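Local coordinates for protein tyrocidine synthase 2 (Brevibacillus parabrevis, PDB 6TA8) that is a large multidomain synthase represented by its condensation domain, a fold of two lobes arranged in a V, at residues 244-249 with 412-417; 37-42 with 360-365. One frame throughout, in Å; residues are numbered along the deposited sequence.

Overall arrangement
Following the chain from its N terminus, segment 37-42 comes first, entering helix 39-46 just after a strand of the small three-stranded sheet. Contact 2 closes a loop of 317 residues by packing helix 359-365 against that helix start. Within this span lies 244-249, the lead-in to strand 250-256 at the edge of the six-stranded sheet; contact 1 joins it to 412-417, in the loop that runs from strand 401-402, an edge of the five-stranded sheet, to strand 421-428 of the six-stranded one. The two closures therefore cross rather than nest. Their centres lie 24 Å apart, with nearest atoms about 13 Å from each other.

Contact 1 (244-249 with 412-417); sequences DRKQKH and SPESER
Lys246 and Lys248 approach the Glu414 carboxylate from different directions, one per oxygen, in a salt-bridge network. Lys246 runs alongside Glu414, both chains pointing the same way, and its NZ forms a long salt bridge of 3.8 Å to Glu414 OE1. Lys248 slants across the glutamate to bring NZ 3.3 Å from Glu414 OE2, a salt bridge whose hydrogen bond is weak. With CG set between backbone N and carbonyl carbon (chi1 59°), Lys248 passes over one face of the His249 ring, toward its rim.

On another side of the backbone pairing, Gln247 and Arg417 cross at nearly a right angle, the amide and guanidinium planes turned 68° apart; Gln247 OE1 lies 3.8 Å from Arg417 CG. Thr250 joins the two polar ends, hydrogen-bonding to Gln247 OE1 and Arg417 NH1. Between these groups, a lone beta bridge pairs Lys246 with Glu416, and Lys248 N donates to Pro413 O (3.0 Å) in the type I turn 412-415. Ser412 and Glu416 bond onward to Asp51 and Thr50, tying this loop to the segment after helix 39-46. Two lysines share one carboxylate, so the cluster probably stays net positive, the longer Lys246 bridge adding less than that of Lys248.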
ATOM      1  N   ASP A 244      16.639 -15.969  -9.086  1.00 58.55           N
ATOM      2  CA  ASP A 244      15.231 -16.184  -9.404  1.00 57.29           C
ATOM      3  C   ASP A 244      14.397 -15.404  -8.393  1.00 50.51           C
ATOM      4  O   ASP A 244      14.133 -15.886  -7.288  1.00 51.73           O
ATOM      5  CB  ASP A 244      14.892 -17.673  -9.382  1.00 54.11           C
ATOM      6  CG  ASP A 244      13.490 -17.961  -9.883  1.00 60.84           C
ATOM      7  OD1 ASP A 244      12.841 -17.034 -10.410  1.00 64.92           O
ATOM      8  OD2 ASP A 244      13.038 -19.118  -9.753  1.00 66.55           O
ATOM      9  N   ARG A 245      13.983 -14.197  -8.777  1.00 52.90           N
ATOM     10  CA  ARG A 245      13.162 -13.344  -7.930  1.00 53.14           C
ATOM     11  C   ARG A 245      11.685 -13.408  -8.300  1.00 54.49           C
ATOM     12  O   ARG A 245      10.940 -12.464  -8.018  1.00 55.86           O
ATOM     13  CB  ARG A 245      13.663 -11.900  -7.992  1.00 51.50           C
ATOM     14  CG  ARG A 245      15.077 -11.757  -8.533  1.00 60.87           C
ATOM     15  CD  ARG A 245      15.741 -10.482  -8.035  1.00 70.93           C
ATOM     16  NE  ARG A 245      16.269 -10.628  -6.681  1.00 65.98           N
ATOM     17  CZ  ARG A 245      17.440 -11.185  -6.391  1.00 67.28           C
ATOM     18  NH1 ARG A 245      18.212 -11.656  -7.361  1.00 66.53           N
ATOM     19  NH2 ARG A 245      17.840 -11.273  -5.130  1.00 63.30           N
ATOM     20  N   LYS A 246      11.248 -14.502  -8.921  1.00 55.15           N
ATOM     21  CA  LYS A 246       9.859 -14.627  -9.339  1.00 45.08           C
ATOM     22  C   LYS A 246       8.935 -14.705  -8.129  1.00 45.85           C
ATOM     23  O   LYS A 246       9.316 -15.171  -7.052  1.00 48.90           O
ATOM     24  CB  LYS A 246       9.676 -15.858 -10.226  1.00 54.28           C
ATOM     25  CG  LYS A 246      10.206 -15.682 -11.640  1.00 58.04           C
ATOM     26  CD  LYS A 246       9.734 -16.800 -12.557  1.00 51.49           C
ATOM     27  CE  LYS A 246      10.279 -18.147 -12.116  1.00 63.32           C
ATOM     28  NZ  LYS A 246       9.843 -19.246 -13.023  1.00 62.24           N
ATOM     29  N   GLN A 247       7.699 -14.237  -8.320  1.00 48.92           N
ATOM     30  CA  GLN A 247       6.748 -14.156  -7.217  1.00 43.77           C
ATOM     31  C   GLN A 247       6.194 -15.517  -6.816  1.00 50.55           C
ATOM     32  O   GLN A 247       5.628 -15.642  -5.724  1.00 47.23           O
ATOM     33  CB  GLN A 247       5.599 -13.218  -7.588  1.00 41.64           C
ATOM     34  CG  GLN A 247       4.874 -12.615  -6.397  1.00 54.75           C
ATOM     35  CD  GLN A 247       5.663 -11.504  -5.734  1.00 47.76           C
ATOM     36  OE1 GLN A 247       6.004 -11.586  -4.554  1.00 51.93           O
ATOM     37  NE2 GLN A 247       5.957 -10.455  -6.493  1.00 37.50           N
ATOM     38  N   LYS A 248       6.337 -16.538  -7.666  1.00 43.93           N
ATOM     39  CA  LYS A 248       5.795 -17.852  -7.340  1.00 43.37           C
ATOM     40  C   LYS A 248       6.461 -18.468  -6.118  1.00 44.30           C
ATOM     41  O   LYS A 248       5.853 -19.314  -5.454  1.00 41.18           O
ATOM     42  CB  LYS A 248       5.931 -18.791  -8.540  1.00 50.06           C
ATOM     43  CG  LYS A 248       7.361 -19.003  -9.008  1.00 54.78           C
ATOM     44  CD  LYS A 248       7.427 -20.025 -10.129  1.00 54.40           C
ATOM     45  CE  LYS A 248       6.580 -19.596 -11.316  1.00 64.33           C
ATOM     46  NZ  LYS A 248       6.477 -20.670 -12.343  1.00 69.69           N
ATOM     47  N   HIS A 249       7.688 -18.060  -5.800  1.00 48.49           N
ATOM     48  CA  HIS A 249       8.412 -18.576  -4.647  1.00 45.64           C
ATOM     49  C   HIS A 249       8.201 -17.737  -3.393  1.00 43.52           C
ATOM     50  O   HIS A 249       8.927 -17.921  -2.410  1.00 44.67           O
ATOM     51  CB  HIS A 249       9.907 -18.664  -4.963  1.00 41.79           C
ATOM     52  CG  HIS A 249      10.212 -19.367  -6.249  1.00 45.86           C
ATOM     53  ND1 HIS A 249      10.226 -20.740  -6.361  1.00 47.64           N
ATOM     54  CD2 HIS A 249      10.514 -18.886  -7.478  1.00 52.57           C
ATOM     55  CE1 HIS A 249      10.523 -21.076  -7.604  1.00 47.45           C
ATOM     56  NE2 HIS A 249      10.702 -19.968  -8.302  1.00 53.83           N
ATOM     57  N   SER A 412       1.602 -11.530 -10.594  1.00 54.69           N
ATOM     58  CA  SER A 412       1.800 -12.640 -11.511  1.00 49.34           C
ATOM     59  C   SER A 412       2.818 -13.617 -10.925  1.00 50.48           C
ATOM     60  O   SER A 412       3.767 -13.196 -10.259  1.00 51.56           O
ATOM     61  CB  SER A 412       2.281 -12.140 -12.871  1.00 53.38           C
ATOM     62  OG  SER A 412       2.407 -13.207 -13.795  1.00 55.58           O
ATOM     63  N   PRO A 413       2.636 -14.923 -11.138  1.00 55.98           N
ATOM     64  CA  PRO A 413       3.640 -15.882 -10.648  1.00 54.05           C
ATOM     65  C   PRO A 413       5.023 -15.644 -11.224  1.00 54.65           C
ATOM     66  O   PRO A 413       6.022 -15.994 -10.582  1.00 54.54           O
ATOM     67  CB  PRO A 413       3.067 -17.239 -11.082  1.00 53.10           C
ATOM     68  CG  PRO A 413       1.601 -17.001 -11.240  1.00 51.31           C
ATOM     69  CD  PRO A 413       1.472 -15.593 -11.740  1.00 51.85           C
ATOM     70  N   GLU A 414       5.113 -15.053 -12.415  1.00 54.18           N
ATOM     71  CA  GLU A 414       6.391 -14.726 -13.031  1.00 52.72           C
ATOM     72  C   GLU A 414       6.897 -13.340 -12.656  1.00 48.91           C
ATOM     73  O   GLU A 414       8.010 -12.980 -13.053  1.00 52.39           O
ATOM     74  CB  GLU A 414       6.281 -14.825 -14.557  1.00 55.70           C
ATOM     75  CG  GLU A 414       5.444 -15.995 -15.049  1.00 57.49           C
ATOM     76  CD  GLU A 414       6.160 -17.323 -14.907  1.00 54.41           C
ATOM     77  OE1 GLU A 414       7.373 -17.381 -15.203  1.00 52.51           O
ATOM     78  OE2 GLU A 414       5.511 -18.309 -14.500  1.00 62.38           O
ATOM     79  N   SER A 415       6.116 -12.561 -11.911  1.00 48.33           N
ATOM     80  CA  SER A 415       6.521 -11.208 -11.555  1.00 52.89           C
ATOM     81  C   SER A 415       7.738 -11.231 -10.638  1.00 50.17           C
ATOM     82  O   SER A 415       7.848 -12.074  -9.744  1.00 52.21           O
ATOM     83  CB  SER A 415       5.367 -10.467 -10.879  1.00 49.28           C
ATOM     84  OG  SER A 415       5.720  -9.126 -10.591  1.00 55.45           O
ATOM     85  N   GLU A 416       8.651 -10.290 -10.861  1.00 54.47           N
ATOM     86  CA  GLU A 416       9.907 -10.256 -10.128  1.00 53.34           C
ATOM     87  C   GLU A 416       9.741  -9.539  -8.794  1.00 48.67           C
ATOM     88  O   GLU A 416       9.042  -8.527  -8.697  1.00 48.90           O
ATOM     89  CB  GLU A 416      10.987  -9.564 -10.959  1.00 49.35           C
ATOM     90  CG  GLU A 416      11.306 -10.256 -12.277  1.00 54.47           C
ATOM     91  CD  GLU A 416      10.334  -9.891 -13.386  1.00 51.79           C
ATOM     92  OE1 GLU A 416       9.408  -9.093 -13.133  1.00 46.20           O
ATOM     93  OE2 GLU A 416      10.500 -10.403 -14.512  1.00 59.64           O
ATOM     94  N   ARG A 417      10.392 -10.073  -7.764  1.00 49.11           N
ATOM     95  CA  ARG A 417      10.398  -9.434  -6.457  1.00 50.40           C
ATOM     96  C   ARG A 417      11.360  -8.254  -6.458  1.00 49.49           C
ATOM     97  O   ARG A 417      12.443  -8.318  -7.047  1.00 52.16           O
ATOM     98  CB  ARG A 417      10.795 -10.433  -5.369  1.00 48.02           C
ATOM     99  CG  ARG A 417       9.736 -11.477  -5.061  1.00 51.46           C
ATOM    100  CD  ARG A 417      10.224 -12.465  -4.013  1.00 49.69           C
ATOM    101  NE  ARG A 417      10.814 -11.792  -2.860  1.00 43.73           N
ATOM    102  CZ  ARG A 417      10.122 -11.356  -1.813  1.00 47.22           C
ATOM    103  NH1 ARG A 417       8.807 -11.522  -1.769  1.00 45.15           N
ATOM    104  NH2 ARG A 417      10.742 -10.753  -0.808  1.00 46.08           N
TER

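Contact 2 (37-42 with 360-365); sequences LTPIQK and YEILRT
Pro39 CG lies 4.0 Å from Ile362 CG1 in an unusual helix-to-helix contact: a proline ring in the first turn of helix 39-46 leads the packing against the short, weakly bonded helix 359-365, with no hydrogen bond between the segments. A capping box of Thr38 and Gln41 starts the first helix: Thr38 N donates to Gln41 OE1 (2.9 Å), and Gln41 N returns a weak bond to Thr38 OG1. Thr38 points away from helix 359-365, while the proline ring, which cannot donate from its nitrogen, is turned toward it.

Pro39 and Ile362 slant past each other. Thr365 crosses the proline ring at about a right angle, but the approach of its hydroxyl is doubtful, since that group is modelled too near Glu361 O. Lys42, one turn further on, slides past Thr365 in the opposite direction, its CD 4.2 Å from Thr365 CB. Leu208 of helix 201-212 and Leu366 add to the packing round Pro39, and Ala212 touches Ile362, so three helices converge there. A salt bridge within 360-365 joins Arg364 NH1 to Glu361 OE1 at a very short, hence uncertain, 2.5 Å, on the syn side but 28° out of the carboxylate plane.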
ATOM      1  N   LEU A  37       2.701  10.816 -15.347  1.00 48.02           N
ATOM      2  CA  LEU A  37       3.007   9.690 -14.474  1.00 48.91           C
ATOM      3  C   LEU A  37       3.602  10.198 -13.166  1.00 49.72           C
ATOM      4  O   LEU A  37       4.600  10.927 -13.170  1.00 49.87           O
ATOM      5  CB  LEU A  37       3.969   8.725 -15.165  1.00 45.79           C
ATOM      6  CG  LEU A  37       3.421   7.891 -16.327  1.00 45.87           C
ATOM      7  CD1 LEU A  37       4.545   7.123 -17.006  1.00 49.74           C
ATOM      8  CD2 LEU A  37       2.336   6.941 -15.847  1.00 43.96           C
ATOM      9  N   THR A  38       2.990   9.812 -12.048  1.00 47.28           N
ATOM     10  CA  THR A  38       3.519  10.154 -10.741  1.00 46.10           C
ATOM     11  C   THR A  38       4.774   9.326 -10.454  1.00 52.21           C
ATOM     12  O   THR A  38       5.029   8.324 -11.127  1.00 49.69           O
ATOM     13  CB  THR A  38       2.458   9.921  -9.665  1.00 41.58           C
ATOM     14  OG1 THR A  38       2.074   8.542  -9.655  1.00 46.94           O
ATOM     15  CG2 THR A  38       1.234  10.781  -9.935  1.00 39.25           C
ATOM     16  N   PRO A  39       5.589   9.741  -9.474  1.00 51.95           N
ATOM     17  CA  PRO A  39       6.818   8.977  -9.185  1.00 49.84           C
ATOM     18  C   PRO A  39       6.577   7.507  -8.887  1.00 42.07           C
ATOM     19  O   PRO A  39       7.338   6.655  -9.363  1.00 39.49           O
ATOM     20  CB  PRO A  39       7.401   9.713  -7.970  1.00 40.70           C
ATOM     21  CG  PRO A  39       6.920  11.106  -8.121  1.00 52.85           C
ATOM     22  CD  PRO A  39       5.544  11.007  -8.721  1.00 45.03           C
ATOM     23  N   ILE A  40       5.542   7.181  -8.109  1.00 40.58           N
ATOM     24  CA  ILE A  40       5.273   5.780  -7.805  1.00 37.46           C
ATOM     25  C   ILE A  40       4.769   5.052  -9.045  1.00 45.54           C
ATOM     26  O   ILE A  40       4.931   3.831  -9.167  1.00 42.35           O
ATOM     27  CB  ILE A  40       4.286   5.667  -6.628  1.00 36.42           C
ATOM     28  CG1 ILE A  40       4.249   4.234  -6.092  1.00 39.74           C
ATOM     29  CG2 ILE A  40       2.895   6.131  -7.038  1.00 35.52           C
ATOM     30  CD1 ILE A  40       5.602   3.700  -5.674  1.00 42.46           C
ATOM     31  N   GLN A  41       4.165   5.778  -9.987  1.00 44.63           N
ATOM     32  CA  GLN A  41       3.772   5.172 -11.253  1.00 38.09           C
ATOM     33  C   GLN A  41       4.976   4.971 -12.163  1.00 45.20           C
ATOM     34  O   GLN A  41       5.073   3.947 -12.850  1.00 44.67           O
ATOM     35  CB  GLN A  41       2.713   6.034 -11.939  1.00 36.48           C
ATOM     36  CG  GLN A  41       1.334   5.931 -11.307  1.00 31.46           C
ATOM     37  CD  GLN A  41       0.355   6.933 -11.882  1.00 42.23           C
ATOM     38  OE1 GLN A  41       0.749   7.989 -12.377  1.00 50.01           O
ATOM     39  NE2 GLN A  41      -0.931   6.607 -11.818  1.00 37.07           N
ATOM     40  N   LYS A  42       5.901   5.934 -12.178  1.00 38.87           N
ATOM     41  CA  LYS A  42       7.136   5.768 -12.941  1.00 42.00           C
ATOM     42  C   LYS A  42       7.967   4.616 -12.394  1.00 43.28           C
ATOM     43  O   LYS A  42       8.588   3.869 -13.159  1.00 49.89           O
ATOM     44  CB  LYS A  42       7.946   7.065 -12.917  1.00 48.71           C
ATOM     45  CG  LYS A  42       7.701   7.991 -14.096  1.00 46.06           C
ATOM     46  CD  LYS A  42       8.803   9.036 -14.197  1.00 46.24           C
ATOM     47  CE  LYS A  42       8.688   9.852 -15.473  1.00 51.90           C
ATOM     48  NZ  LYS A  42       7.525  10.781 -15.434  1.00 57.77           N
ATOM     49  N   TYR A 360      11.493  12.797  -1.734  1.00 42.90           N
ATOM     50  CA  TYR A 360      12.657  12.011  -2.140  1.00 43.12           C
ATOM     51  C   TYR A 360      12.554  11.581  -3.599  1.00 45.11           C
ATOM     52  O   TYR A 360      13.376  11.975  -4.435  1.00 44.45           O
ATOM     53  CB  TYR A 360      12.818  10.789  -1.232  1.00 47.47           C
ATOM     54  CG  TYR A 360      14.065   9.989  -1.536  1.00 48.98           C
ATOM     55  CD1 TYR A 360      15.296  10.370  -1.023  1.00 49.80           C
ATOM     56  CD2 TYR A 360      14.015   8.859  -2.346  1.00 45.82           C
ATOM     57  CE1 TYR A 360      16.442   9.650  -1.299  1.00 52.28           C
ATOM     58  CE2 TYR A 360      15.157   8.132  -2.629  1.00 45.83           C
ATOM     59  CZ  TYR A 360      16.368   8.533  -2.102  1.00 52.32           C
ATOM     60  OH  TYR A 360      17.511   7.817  -2.376  1.00 50.28           O
ATOM     61  N   GLU A 361      11.551  10.763  -3.924  1.00 48.86           N
ATOM     62  CA  GLU A 361      11.426  10.244  -5.280  1.00 47.10           C
ATOM     63  C   GLU A 361      10.912  11.286  -6.264  1.00 50.48           C
ATOM     64  O   GLU A 361      11.057  11.096  -7.476  1.00 49.98           O
ATOM     65  CB  GLU A 361      10.517   9.016  -5.298  1.00 52.14           C
ATOM     66  CG  GLU A 361      11.202   7.750  -4.809  1.00 51.55           C
ATOM     67  CD  GLU A 361      11.728   6.896  -5.944  1.00 53.86           C
ATOM     68  OE1 GLU A 361      11.106   6.893  -7.028  1.00 60.32           O
ATOM     69  OE2 GLU A 361      12.774   6.240  -5.761  1.00 57.35           O
ATOM     70  N   ILE A 362      10.326  12.383  -5.777  1.00 49.40           N
ATOM     71  CA  ILE A 362      10.016  13.500  -6.665  1.00 44.38           C
ATOM     72  C   ILE A 362      11.300  14.110  -7.204  1.00 48.24           C
ATOM     73  O   ILE A 362      11.347  14.574  -8.350  1.00 54.33           O
ATOM     74  CB  ILE A 362       9.155  14.548  -5.934  1.00 42.31           C
ATOM     75  CG1 ILE A 362       7.863  13.920  -5.414  1.00 46.82           C
ATOM     76  CG2 ILE A 362       8.824  15.713  -6.850  1.00 48.70           C
ATOM     77  CD1 ILE A 362       6.946  14.908  -4.725  1.00 51.50           C
ATOM     78  N   LEU A 363      12.365  14.103  -6.399  1.00 47.15           N
ATOM     79  CA  LEU A 363      13.630  14.697  -6.813  1.00 46.19           C
ATOM     80  C   LEU A 363      14.367  13.853  -7.845  1.00 49.07           C
ATOM     81  O   LEU A 363      15.200  14.391  -8.582  1.00 54.19           O
ATOM     82  CB  LEU A 363      14.527  14.922  -5.593  1.00 45.94           C
ATOM     83  CG  LEU A 363      14.205  16.128  -4.707  1.00 51.04           C
ATOM     84  CD1 LEU A 363      14.927  16.027  -3.370  1.00 46.05           C
ATOM     85  CD2 LEU A 363      14.558  17.429  -5.413  1.00 49.14           C
ATOM     86  N   ARG A 364      14.087  12.551  -7.920  1.00 57.18           N
ATOM     87  CA  ARG A 364      14.776  11.676  -8.861  1.00 58.91           C
ATOM     88  C   ARG A 364      13.934  11.307 -10.075  1.00 53.19           C
ATOM     89  O   ARG A 364      14.460  10.685 -11.003  1.00 59.11           O
ATOM     90  CB  ARG A 364      15.235  10.389  -8.161  1.00 59.99           C
ATOM     91  CG  ARG A 364      14.111   9.558  -7.574  1.00 58.30           C
ATOM     92  CD  ARG A 364      14.606   8.187  -7.140  1.00 57.59           C
ATOM     93  NE  ARG A 364      15.049   7.377  -8.270  1.00 62.45           N
ATOM     94  CZ  ARG A 364      14.261   6.553  -8.953  1.00 67.78           C
ATOM     95  NH1 ARG A 364      12.982   6.432  -8.628  1.00 60.32           N
ATOM     96  NH2 ARG A 364      14.751   5.851  -9.966  1.00 65.91           N
ATOM     97  N   THR A 365      12.655  11.672 -10.098  1.00 51.02           N
ATOM     98  CA  THR A 365      11.774  11.306 -11.199  1.00 59.83           C
ATOM     99  C   THR A 365      11.109  12.488 -11.886  1.00 58.09           C
ATOM    100  O   THR A 365      10.755  12.372 -13.061  1.00 57.42           O
ATOM    101  CB  THR A 365      10.677  10.345 -10.713  1.00 59.95           C
ATOM    102  OG1 THR A 365      10.094  10.852  -9.506  1.00 64.22           O
ATOM    103  CG2 THR A 365      11.254   8.963 -10.451  1.00 55.93           C
TER